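Local coordinates for protein phenol hydroxylase component phL (Pseudomonas stutzeri, PDB 3U52) that probably forms the beta subunit of the oxygenase component of a multicomponent phenol hydroxylase, which hydroxylates phenols, at residues F79-G82 with A83-N87; T115-Q118 with L119-L122. One frame throughout, in Å; residues are numbered along the deposited sequence.

How the contacts relate
Both contacts are local, made by side chains and peptide groups a few residues apart. Contact 1 joins the two residues before helix 81-105 to its first turns; contact 2 takes up residues 115-122, the C-terminal part of helix 113-122, the next helix along the chain. Their centres lie 35 Å apart and their nearest atoms about 23 Å, and all four segments belong to the part of the chain related to methane, phenol and alkene hydroxylases. Helix 147-175 receives side chains from both, so two distant turns rest on one long neighbour. They differ in outlook: residues 79-87 also meet the chain of another protein in the assembly, whereas no other chain touches residues 115-122.

Contact 1: residues F79-G82 with A83-N87; sequences FYYG and AYVGN
Phe79 spreads its ring over the first turn of the helix that follows it, with the CA of Tyr84 against one face in a CH-pi contact, 4.1 Å from the ring centroid. The ring reaches there because CG is anti to the carbonyl carbon (chi1 -82°). Its CD2 meets the methyl of Ala83, while CZ lies 3.9 Å from CB of Asn87. The side chains of Phe79 and Tyr84 cross at about a right angle: Phe79 CD1 packs 3.9 Å from Tyr84 CB and comes to the edge of the tyrosine ring, 4.0 Å from Tyr84 CD1. An alanine in place of Phe79 would probably leave Tyr84 CA and the Ala83 methyl without this apolar cover and open a gap beside Asn87.

Two other aromatic faces are used in the same way. Tyr80 has its CG between the backbone N and the carbonyl carbon (chi1 56°), which brings the ring over the Ala83 methyl, 4.3 Å from CB to its centroid. Tyr81 presents its ring to Val85, whose CG1 approaches to 3.6 Å from CZ. The hydroxyl of Tyr81 is hydrogen-bonded to an aromatic side chain of another protein's chain; that of Tyr84 reaches both Asp159 and a partner on that chain, while its ring stacks on Tyr155 of helix 147-175.

Underneath, Tyr80, at the N-cap, gives its carbonyl to Tyr84 N (3.0 Å) in the first i to i+4 bond of the helix, and Ala83 N adds a weak one. Tyr81 O receives Val85 N, and Gly82 O receives Gly86 N. The N' to N4 contact of Phe79 and Tyr84 is a hydrophobic staple, set here at the start of helix 81-105 where it faces another protein's chain.

Contact 2: residues T115-Q118 with L119-L122; sequences TQKQ and LLRL
Leu119 N points back to the carbonyl of Thr115 at 3.2 Å, the first of three regular i to i+4 bonds that join residues 115-118 to 119-122. Leu120 N follows with Gln116 O, and Leu122 N with Gln118 O at 2.9 Å. Between the last two the pattern slackens: Arg121 N is 2.9 Å from Lys117 O, but the N-H...O angle is only 126° and the bond is weak. Gln116 O also takes a weak second bond, from Leu119 N.

The leucines fold their CG groups back along the preceding turn. In Leu120, CG is anti to the carbonyl carbon (chi1 -66°), which lays it 3.3 Å from Gln116 O. Leu122 repeats this at Gln118, its CB and CG both 3.2 Å from Gln118 O, while Leu119 CG lies beside Thr115 O. The segments form an amphipathic alpha-helix, the last two turns of helix 113-122: Leu119 and Leu120 pack on helix 147-175, Leu120 also on helix 180-191, and Leu122 meets Trp237 of helix 211-240.

Arg121 takes another course. Only its CB approaches the earlier turn, 3.2 Å from Lys117 O; CG is anti to the backbone N (chi1 177°), and the extended chain carries the guanidinium away to a salt bridge from NE to Asp192.

Contact 1: residues F79-G82 with A83-N87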
# COMPACT_ATOMS: atom_id res chain seq x y z
N PHE D 79 -20.55 -0.50 -1.41
CA PHE D 79 -19.76 -0.82 -0.25
C PHE D 79 -19.48 -2.34 -0.19
O PHE D 79 -20.36 -3.13 0.08
CB PHE D 79 -20.49 -0.39 1.03
CG PHE D 79 -20.35 1.06 1.39
CD1 PHE D 79 -20.95 1.54 2.57
CD2 PHE D 79 -19.66 1.97 0.60
CE1 PHE D 79 -20.84 2.90 2.93
CE2 PHE D 79 -19.56 3.34 0.96
CZ PHE D 79 -20.12 3.80 2.12
N TYR D 80 -18.23 -2.71 -0.44
CA TYR D 80 -17.69 -3.97 0.08
C TYR D 80 -16.97 -3.54 1.33
O TYR D 80 -16.95 -2.32 1.63
CB TYR D 80 -16.80 -4.67 -0.95
CG TYR D 80 -15.67 -3.81 -1.45
CD1 TYR D 80 -14.40 -3.94 -0.93
CD2 TYR D 80 -15.88 -2.86 -2.42
CE1 TYR D 80 -13.36 -3.13 -1.34
CE2 TYR D 80 -14.84 -2.06 -2.85
CZ TYR D 80 -13.58 -2.20 -2.29
OH TYR D 80 -12.52 -1.40 -2.70
N TYR D 81 -16.37 -4.48 2.07
CA TYR D 81 -15.84 -4.17 3.39
C TYR D 81 -14.85 -2.99 3.38
O TYR D 81 -14.95 -2.09 4.20
CB TYR D 81 -15.16 -5.39 4.02
CG TYR D 81 -14.58 -5.12 5.36
CD1 TYR D 81 -15.33 -5.34 6.53
CD2 TYR D 81 -13.27 -4.65 5.50
CE1 TYR D 81 -14.79 -5.12 7.77
CE2 TYR D 81 -12.71 -4.44 6.79
CZ TYR D 81 -13.49 -4.68 7.89
OH TYR D 81 -12.96 -4.50 9.13
N GLY D 82 -13.86 -3.02 2.47
CA GLY D 82 -12.85 -1.97 2.49
C GLY D 82 -13.43 -0.59 2.17
O GLY D 82 -12.95 0.39 2.73
N ALA D 83 -14.44 -0.50 1.32
CA ALA D 83 -15.06 0.82 0.97
C ALA D 83 -15.86 1.34 2.15
O ALA D 83 -15.86 2.54 2.50
CB ALA D 83 -15.92 0.71 -0.23
N TYR D 84 -16.50 0.41 2.84
CA TYR D 84 -17.24 0.75 4.04
C TYR D 84 -16.33 1.29 5.14
O TYR D 84 -16.60 2.38 5.70
CB TYR D 84 -18.14 -0.45 4.48
CG TYR D 84 -18.62 -0.34 5.93
CD1 TYR D 84 -19.65 0.50 6.26
CD2 TYR D 84 -17.99 -1.06 6.94
CE1 TYR D 84 -20.10 0.63 7.59
CE2 TYR D 84 -18.42 -0.94 8.29
CZ TYR D 84 -19.48 -0.09 8.59
OH TYR D 84 -19.93 0.06 9.90
N VAL D 85 -15.28 0.57 5.51
CA VAL D 85 -14.48 1.04 6.64
C VAL D 85 -13.71 2.32 6.23
O VAL D 85 -13.47 3.18 7.07
CB VAL D 85 -13.49 -0.01 7.26
CG1 VAL D 85 -14.20 -1.12 8.06
CG2 VAL D 85 -12.49 -0.59 6.20
N GLY D 86 -13.32 2.43 4.96
CA GLY D 86 -12.61 3.61 4.47
C GLY D 86 -13.50 4.83 4.64
O GLY D 86 -13.07 5.86 5.14
N ASN D 87 -14.76 4.71 4.24
CA ASN D 87 -15.71 5.81 4.39
C ASN D 87 -15.95 6.12 5.87
O ASN D 87 -15.87 7.29 6.29
CB ASN D 87 -17.00 5.47 3.67
CG ASN D 87 -17.94 6.61 3.62
OD1 ASN D 87 -18.64 6.92 4.61
ND2 ASN D 87 -17.95 7.29 2.46

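Contact 2: residues T115-Q118 with L119-L122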
# COMPACT_ATOMS: atom_id res chain seq x y z
N THR D 115 -30.59 22.34 31.54
CA THR D 115 -30.30 22.05 30.14
C THR D 115 -29.65 20.67 29.98
O THR D 115 -29.98 19.94 29.05
CB THR D 115 -29.39 23.12 29.57
OG1 THR D 115 -29.99 24.40 29.79
CG2 THR D 115 -29.17 22.92 28.10
N GLN D 116 -28.75 20.32 30.89
CA GLN D 116 -28.16 18.99 30.87
C GLN D 116 -29.19 17.87 31.07
O GLN D 116 -29.06 16.80 30.46
CB GLN D 116 -27.09 18.88 31.94
CG GLN D 116 -25.86 19.75 31.72
CD GLN D 116 -24.90 19.66 32.89
OE1 GLN D 116 -25.22 19.09 33.92
NE2 GLN D 116 -23.70 20.20 32.72
N LYS D 117 -30.19 18.10 31.93
CA LYS D 117 -31.22 17.08 32.17
C LYS D 117 -32.09 16.88 30.96
O LYS D 117 -32.45 15.77 30.64
CB LYS D 117 -32.04 17.38 33.43
CG LYS D 117 -31.40 16.80 34.74
CD LYS D 117 -29.87 17.11 34.89
CE LYS D 117 -29.24 16.45 36.12
NZ LYS D 117 -27.75 16.33 35.93
N GLN D 118 -32.40 17.97 30.25
CA GLN D 118 -33.10 17.91 28.98
C GLN D 118 -32.36 17.04 27.96
O GLN D 118 -33.00 16.36 27.18
CB GLN D 118 -33.31 19.30 28.36
CG GLN D 118 -34.41 20.16 29.02
CD GLN D 118 -34.62 21.51 28.30
OE1 GLN D 118 -33.74 22.38 28.32
NE2 GLN D 118 -35.79 21.69 27.68
N LEU D 119 -31.03 17.07 27.95
CA LEU D 119 -30.28 16.18 27.04
C LEU D 119 -30.33 14.74 27.49
O LEU D 119 -30.48 13.83 26.67
CB LEU D 119 -28.83 16.62 26.92
CG LEU D 119 -28.59 17.99 26.29
CD1 LEU D 119 -27.11 18.27 26.25
CD2 LEU D 119 -29.20 18.11 24.88
N LEU D 120 -30.19 14.53 28.80
CA LEU D 120 -30.25 13.19 29.37
C LEU D 120 -31.63 12.56 29.18
O LEU D 120 -31.76 11.32 29.16
CB LEU D 120 -29.90 13.24 30.84
CG LEU D 120 -28.47 13.66 31.14
CD1 LEU D 120 -28.15 13.49 32.64
CD2 LEU D 120 -27.51 12.84 30.23
N ARG D 121 -32.64 13.41 29.05
CA ARG D 121 -34.04 12.97 28.98
C ARG D 121 -34.56 12.88 27.55
O ARG D 121 -35.36 11.98 27.25
CB ARG D 121 -34.96 13.88 29.84
CG ARG D 121 -36.44 13.51 29.76
CD ARG D 121 -37.29 14.29 30.78
NE ARG D 121 -38.65 13.75 30.85
CZ ARG D 121 -39.73 14.31 30.30
NH1 ARG D 121 -39.65 15.48 29.66
NH2 ARG D 121 -40.90 13.70 30.44
N LEU D 122 -34.12 13.78 26.68
CA LEU D 122 -34.69 13.83 25.33
C LEU D 122 -33.80 13.16 24.27
O LEU D 122 -34.32 12.60 23.31
CB LEU D 122 -34.97 15.27 24.93
CG LEU D 122 -35.95 15.97 25.89
CD1 LEU D 122 -36.11 17.43 25.49
CD2 LEU D 122 -37.30 15.24 25.87